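Local coordinates for protein ribulose bisphosphate carboxylase (Hyperthermus butylicus DSM 5456, PDB 6HUN) that probably adds CO2 and water to ribulose 1,5-bisphosphate to form two molecules of 3-phosphoglycerate, as the carboxylase of an archaeal AMP degradation pathway, at residues Glu32-Lys35 against Asp39-Ile42; Gly113-Phe118 against Ala277-Arg282. All coordinates share one frame; numbering follows the deposited sequence.

Contact 1 of 2, residues Glu32-Lys35 against Asp39-Ile42; sequences ESYK and DEVI
Tyr-34 and Glu-40 approach each other across the loop that leads into strand 41-49, one strand of the mixed sheet in the N-terminal domain of Rubisco. They offer a worked example of how side chains of a surface loop lie against neighbouring strands of a sheet. Their CA atoms are 12.1 Å apart, and the two side chains extend from opposite directions into the space between the backbones; how their ends meet is doubtful. The CB of each residue points toward the other segment, and the torsions set the course of the rest. In Tyr-34 the ring continues away from its own backbone N, with CG anti to that atom (chi1 -177°), whereas the chain of Glu-40 is bent at chi2 (-149°) before it reaches the carboxylate. As modelled, OE1 of Glu-40 lies at the edge of the tyrosine ring, in its plane and beside the hydroxyl, and the two flat groups are turned nearly at right angles, 82° between ring and carboxylate planes. This placement must be read with caution, because OH of Tyr-34 and OE1 of Glu-40 are only 2.2 Å apart, too close to be trusted, and the bonding at the meeting point remains undetermined. The surroundings are clearer: both side chains touch Ala-104 on strand 99-105, while Tyr-34 also packs on Tyr-89 and forms a cation-pi contact with Lys-87, both on strand 87-93. The patch lies at the surface, away from the predicted active site. Subject to the same doubt about the carboxylate, OE2 of Glu-40 is modelled 3.4 Å from OH of Tyr-34, at an angle too poor for a hydrogen bond.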
loop_
_atom_site.group_PDB
_atom_site.type_symbol
_atom_site.label_atom_id
_atom_site.label_comp_id
_atom_site.label_asym_id
_atom_site.label_seq_id
_atom_site.Cartn_x
_atom_site.Cartn_y
_atom_site.Cartn_z
ATOM N N GLU A 32 23.343 19.900 -12.447
ATOM C CA GLU A 32 23.816 20.249 -11.114
ATOM C C GLU A 32 23.991 21.746 -10.905
ATOM O O GLU A 32 24.418 22.166 -9.818
ATOM C CB GLU A 32 25.126 19.537 -10.832
ATOM C CG GLU A 32 25.030 18.034 -10.884
ATOM C CD GLU A 32 26.384 17.435 -10.671
ATOM O OE1 GLU A 32 26.947 16.870 -11.637
ATOM O OE2 GLU A 32 26.918 17.600 -9.545
ATOM N N SER A 33 23.679 22.561 -11.901
ATOM C CA SER A 33 23.701 24.004 -11.742
ATOM C C SER A 33 22.314 24.552 -11.474
ATOM O O SER A 33 22.155 25.760 -11.293
ATOM C CB SER A 33 24.304 24.676 -12.984
ATOM O OG SER A 33 23.355 24.679 -14.035
ATOM N N TYR A 34 21.310 23.692 -11.423
ATOM C CA TYR A 34 19.960 24.171 -11.208
ATOM C C TYR A 34 19.732 24.464 -9.723
ATOM O O TYR A 34 20.302 23.816 -8.828
ATOM C CB TYR A 34 18.963 23.140 -11.739
ATOM C CG TYR A 34 17.505 23.497 -11.663
ATOM C CD1 TYR A 34 16.953 24.467 -12.476
ATOM C CD2 TYR A 34 16.656 22.798 -10.797
ATOM C CE1 TYR A 34 15.599 24.759 -12.407
ATOM C CE2 TYR A 34 15.324 23.081 -10.723
ATOM C CZ TYR A 34 14.785 24.044 -11.523
ATOM O OH TYR A 34 13.434 24.307 -11.416
ATOM N N LYS A 35 18.910 25.477 -9.472
ATOM C CA LYS A 35 18.517 25.874 -8.121
ATOM C C LYS A 35 16.992 25.929 -8.120
ATOM O O LYS A 35 16.396 26.864 -8.676
ATOM C CB LYS A 35 19.127 27.219 -7.724
ATOM C CG LYS A 35 20.653 27.328 -7.922
ATOM C CD LYS A 35 21.403 26.473 -6.883
ATOM C CE LYS A 35 22.921 26.464 -7.105
ATOM N NZ LYS A 35 23.572 27.799 -6.885
ATOM N N ASP A 39 9.016 26.855 -4.679
ATOM C CA ASP A 39 7.703 26.495 -5.223
ATOM C C ASP A 39 7.687 25.182 -6.010
ATOM O O ASP A 39 6.713 24.905 -6.709
ATOM C CB ASP A 39 7.189 27.604 -6.129
ATOM C CG ASP A 39 8.157 27.927 -7.257
ATOM O OD1 ASP A 39 9.363 27.591 -7.115
ATOM O OD2 ASP A 39 7.721 28.535 -8.272
ATOM N N GLU A 40 8.740 24.388 -5.943
ATOM C CA GLU A 40 8.814 23.107 -6.625
ATOM C C GLU A 40 8.748 22.025 -5.564
ATOM O O GLU A 40 9.190 22.240 -4.435
ATOM C CB GLU A 40 10.117 22.993 -7.410
ATOM C CG GLU A 40 10.304 24.025 -8.543
ATOM C CD GLU A 40 11.122 23.414 -9.662
ATOM O OE1 GLU A 40 12.366 23.591 -9.629
ATOM O OE2 GLU A 40 10.553 22.700 -10.536
ATOM N N VAL A 41 8.178 20.877 -5.914
ATOM C CA VAL A 41 8.332 19.697 -5.054
ATOM C C VAL A 41 9.758 19.194 -5.172
ATOM O O VAL A 41 10.304 19.107 -6.274
ATOM C CB VAL A 41 7.341 18.592 -5.455
ATOM C CG1 VAL A 41 7.716 17.193 -4.748
ATOM C CG2 VAL A 41 5.927 19.026 -5.201
ATOM N N ILE A 42 10.375 18.859 -4.038
ATOM C CA ILE A 42 11.734 18.335 -3.999
ATOM C C ILE A 42 11.698 16.953 -3.348
ATOM O O ILE A 42 11.249 16.846 -2.212
ATOM C CB ILE A 42 12.648 19.265 -3.182
ATOM C CG1 ILE A 42 12.660 20.706 -3.791
ATOM C CG2 ILE A 42 14.032 18.650 -3.081
ATOM C CD1 ILE A 42 13.414 20.696 -5.001
#

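Contact 2 of 2, residues Gly113-Phe118 against Ala277-Arg282; sequences GSIPNF and ALQHAR
Gln-279 sets its CG anti to its carbonyl carbon (chi1 -63°) and runs extended beyond it, which delivers its terminal amide to the backbone of Gly-113 and Ile-115, at the start of helix 115-122. The case shows one side-chain amide using both its oxygen and its nitrogen on the backbone that leads into a helix. NE2 donates to O of Gly-113 at 3.0 Å, coming from above that carbonyl plane, 41° out of it. OE1 accepts from N of Ile-115 at 2.9 Å, with the donor tilted 34° from the plane of the glutamine carbonyl. Both bonds are fairly straight, and together they fix the rotation of the amide and satisfy a buried N-H of the first helical turn. Ser-114, between the two gripped residues, is the N-cap: its OG takes the N-H of Asn-117. Alongside, CG1 of Ile-115 lies 3.6 Å from CD of Gln-279, and CD of Pro-116 packs 3.3 Å from OE1 of Gln-279. With an alanine here in place of the glutamine, the amide is gone, and the N-H of Ile-115 and the carbonyl of Gly-113 would probably be left without these mates. The bridge ties the N-terminal domain to helix 275-288, which connects barrel strands 265-269 and 291-295; Ala-322 of helix 312-322 adjoins Gln-279, and Thr-245 of the second subunit packs on Pro-116.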
loop_
_atom_site.group_PDB
_atom_site.type_symbol
_atom_site.label_atom_id
_atom_site.label_comp_id
_atom_site.label_asym_id
_atom_site.label_seq_id
_atom_site.Cartn_x
_atom_site.Cartn_y
_atom_site.Cartn_z
ATOM N N GLY A 113 -4.614 17.728 -4.126
ATOM C CA GLY A 113 -5.235 16.966 -3.054
ATOM C C GLY A 113 -5.236 15.453 -3.199
ATOM O O GLY A 113 -6.036 14.793 -2.530
ATOM N N SER A 114 -4.419 14.865 -4.084
ATOM C CA SER A 114 -4.510 13.409 -4.343
ATOM C C SER A 114 -3.252 12.696 -3.861
ATOM O O SER A 114 -2.249 12.687 -4.576
ATOM C CB SER A 114 -4.715 13.135 -5.830
ATOM O OG SER A 114 -4.688 11.710 -6.089
ATOM N N ILE A 115 -3.288 11.970 -2.729
ATOM C CA ILE A 115 -2.131 11.156 -2.356
ATOM C C ILE A 115 -1.899 10.041 -3.370
ATOM O O ILE A 115 -0.727 9.744 -3.682
ATOM C CB ILE A 115 -2.286 10.632 -0.919
ATOM C CG1 ILE A 115 -2.436 11.786 0.077
ATOM C CG2 ILE A 115 -1.092 9.731 -0.571
ATOM C CD1 ILE A 115 -1.138 12.539 0.326
ATOM N N PRO A 116 -2.924 9.357 -3.887
ATOM C CA PRO A 116 -2.658 8.339 -4.902
ATOM C C PRO A 116 -1.892 8.867 -6.089
ATOM O O PRO A 116 -1.008 8.153 -6.593
ATOM C CB PRO A 116 -4.064 7.869 -5.308
ATOM C CG PRO A 116 -4.840 8.042 -3.990
ATOM C CD PRO A 116 -4.356 9.378 -3.511
ATOM N N ASN A 117 -2.214 10.055 -6.569
ATOM C CA ASN A 117 -1.488 10.499 -7.775
ATOM C C ASN A 117 -0.041 10.841 -7.415
ATOM O O ASN A 117 0.883 10.558 -8.175
ATOM C CB ASN A 117 -2.159 11.704 -8.396
ATOM C CG ASN A 117 -1.414 12.200 -9.634
ATOM O OD1 ASN A 117 -0.980 13.365 -9.680
ATOM N ND2 ASN A 117 -1.312 11.340 -10.659
ATOM N N PHE A 118 0.164 11.417 -6.240
ATOM C CA PHE A 118 1.524 11.696 -5.779
ATOM C C PHE A 118 2.328 10.433 -5.708
ATOM O O PHE A 118 3.436 10.336 -6.267
ATOM C CB PHE A 118 1.501 12.385 -4.379
ATOM C CG PHE A 118 2.846 12.365 -3.728
ATOM C CD1 PHE A 118 3.770 13.340 -4.080
ATOM C CD2 PHE A 118 3.212 11.349 -2.861
ATOM C CE1 PHE A 118 5.029 13.314 -3.550
ATOM C CE2 PHE A 118 4.498 11.306 -2.311
ATOM C CZ PHE A 118 5.408 12.284 -2.688
ATOM N N ALA A 277 -8.686 5.314 0.715
ATOM C CA ALA A 277 -9.613 5.061 1.832
ATOM C C ALA A 277 -9.384 6.049 2.961
ATOM O O ALA A 277 -10.351 6.531 3.605
ATOM C CB ALA A 277 -9.413 3.637 2.401
ATOM N N LEU A 278 -8.120 6.327 3.265
ATOM C CA LEU A 278 -7.840 7.291 4.347
ATOM C C LEU A 278 -8.374 8.662 3.976
ATOM O O LEU A 278 -9.036 9.328 4.797
ATOM C CB LEU A 278 -6.333 7.353 4.618
ATOM C CG LEU A 278 -5.881 8.478 5.549
ATOM C CD1 LEU A 278 -6.614 8.395 6.973
ATOM C CD2 LEU A 278 -4.309 8.437 5.715
ATOM N N GLN A 279 -8.121 9.115 2.717
ATOM C CA GLN A 279 -8.619 10.454 2.364
ATOM C C GLN A 279 -10.145 10.500 2.370
ATOM O O GLN A 279 -10.732 11.552 2.682
ATOM C CB GLN A 279 -8.096 10.914 0.976
ATOM C CG GLN A 279 -6.527 11.043 1.014
ATOM C CD GLN A 279 -6.015 11.851 -0.151
ATOM O OE1 GLN A 279 -5.659 11.302 -1.201
ATOM N NE2 GLN A 279 -6.051 13.194 0.003
ATOM N N HIS A 280 -10.803 9.402 1.956
ATOM C CA HIS A 280 -12.267 9.331 2.051
ATOM C C HIS A 280 -12.737 9.358 3.509
ATOM O O HIS A 280 -13.703 10.069 3.848
ATOM C CB HIS A 280 -12.755 8.051 1.383
ATOM C CG HIS A 280 -14.250 8.017 1.158
ATOM N ND1 HIS A 280 -14.942 9.032 0.530
ATOM C CD2 HIS A 280 -15.165 7.068 1.455
ATOM C CE1 HIS A 280 -16.227 8.725 0.478
ATOM N NE2 HIS A 280 -16.390 7.539 1.044
ATOM N N ALA A 281 -12.061 8.607 4.385
ATOM C CA ALA A 281 -12.409 8.680 5.821
ATOM C C ALA A 281 -12.235 10.100 6.353
ATOM O O ALA A 281 -13.045 10.569 7.185
ATOM C CB ALA A 281 -11.524 7.677 6.580
ATOM N N ARG A 282 -11.266 10.841 5.810
ATOM C CA ARG A 282 -11.041 12.201 6.283
ATOM C C ARG A 282 -12.190 13.109 5.867
ATOM O O ARG A 282 -12.623 13.989 6.642
ATOM C CB ARG A 282 -9.674 12.710 5.772
ATOM C CG ARG A 282 -9.390 14.170 6.057
ATOM C CD ARG A 282 -9.454 14.511 7.592
ATOM N NE ARG A 282 -9.102 15.901 7.798
ATOM C CZ ARG A 282 -9.973 16.901 7.720
ATOM N NH1 ARG A 282 -11.273 16.649 7.518
ATOM N NH2 ARG A 282 -9.569 18.160 7.922
#

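From the N terminus, the chain first passes through contact 1, where Tyr-34 and Glu-40 meet, doubtfully in detail, across a short loop running into strand 41-49 of the mixed sheet. It then builds strands 87-93 and 99-105 and reaches 113-118, which opens contact 2. That second loop is far longer: 158 residues intervene before 277-282, taking in strand 132-141 and the first four barrel strands. The two loops follow in series, neither nesting nor crossing. Contact 1 remains local to the N-terminal domain, whereas contact 2 joins that domain to the catalytic barrel close to the second subunit. Their centres lie about 26 Å apart.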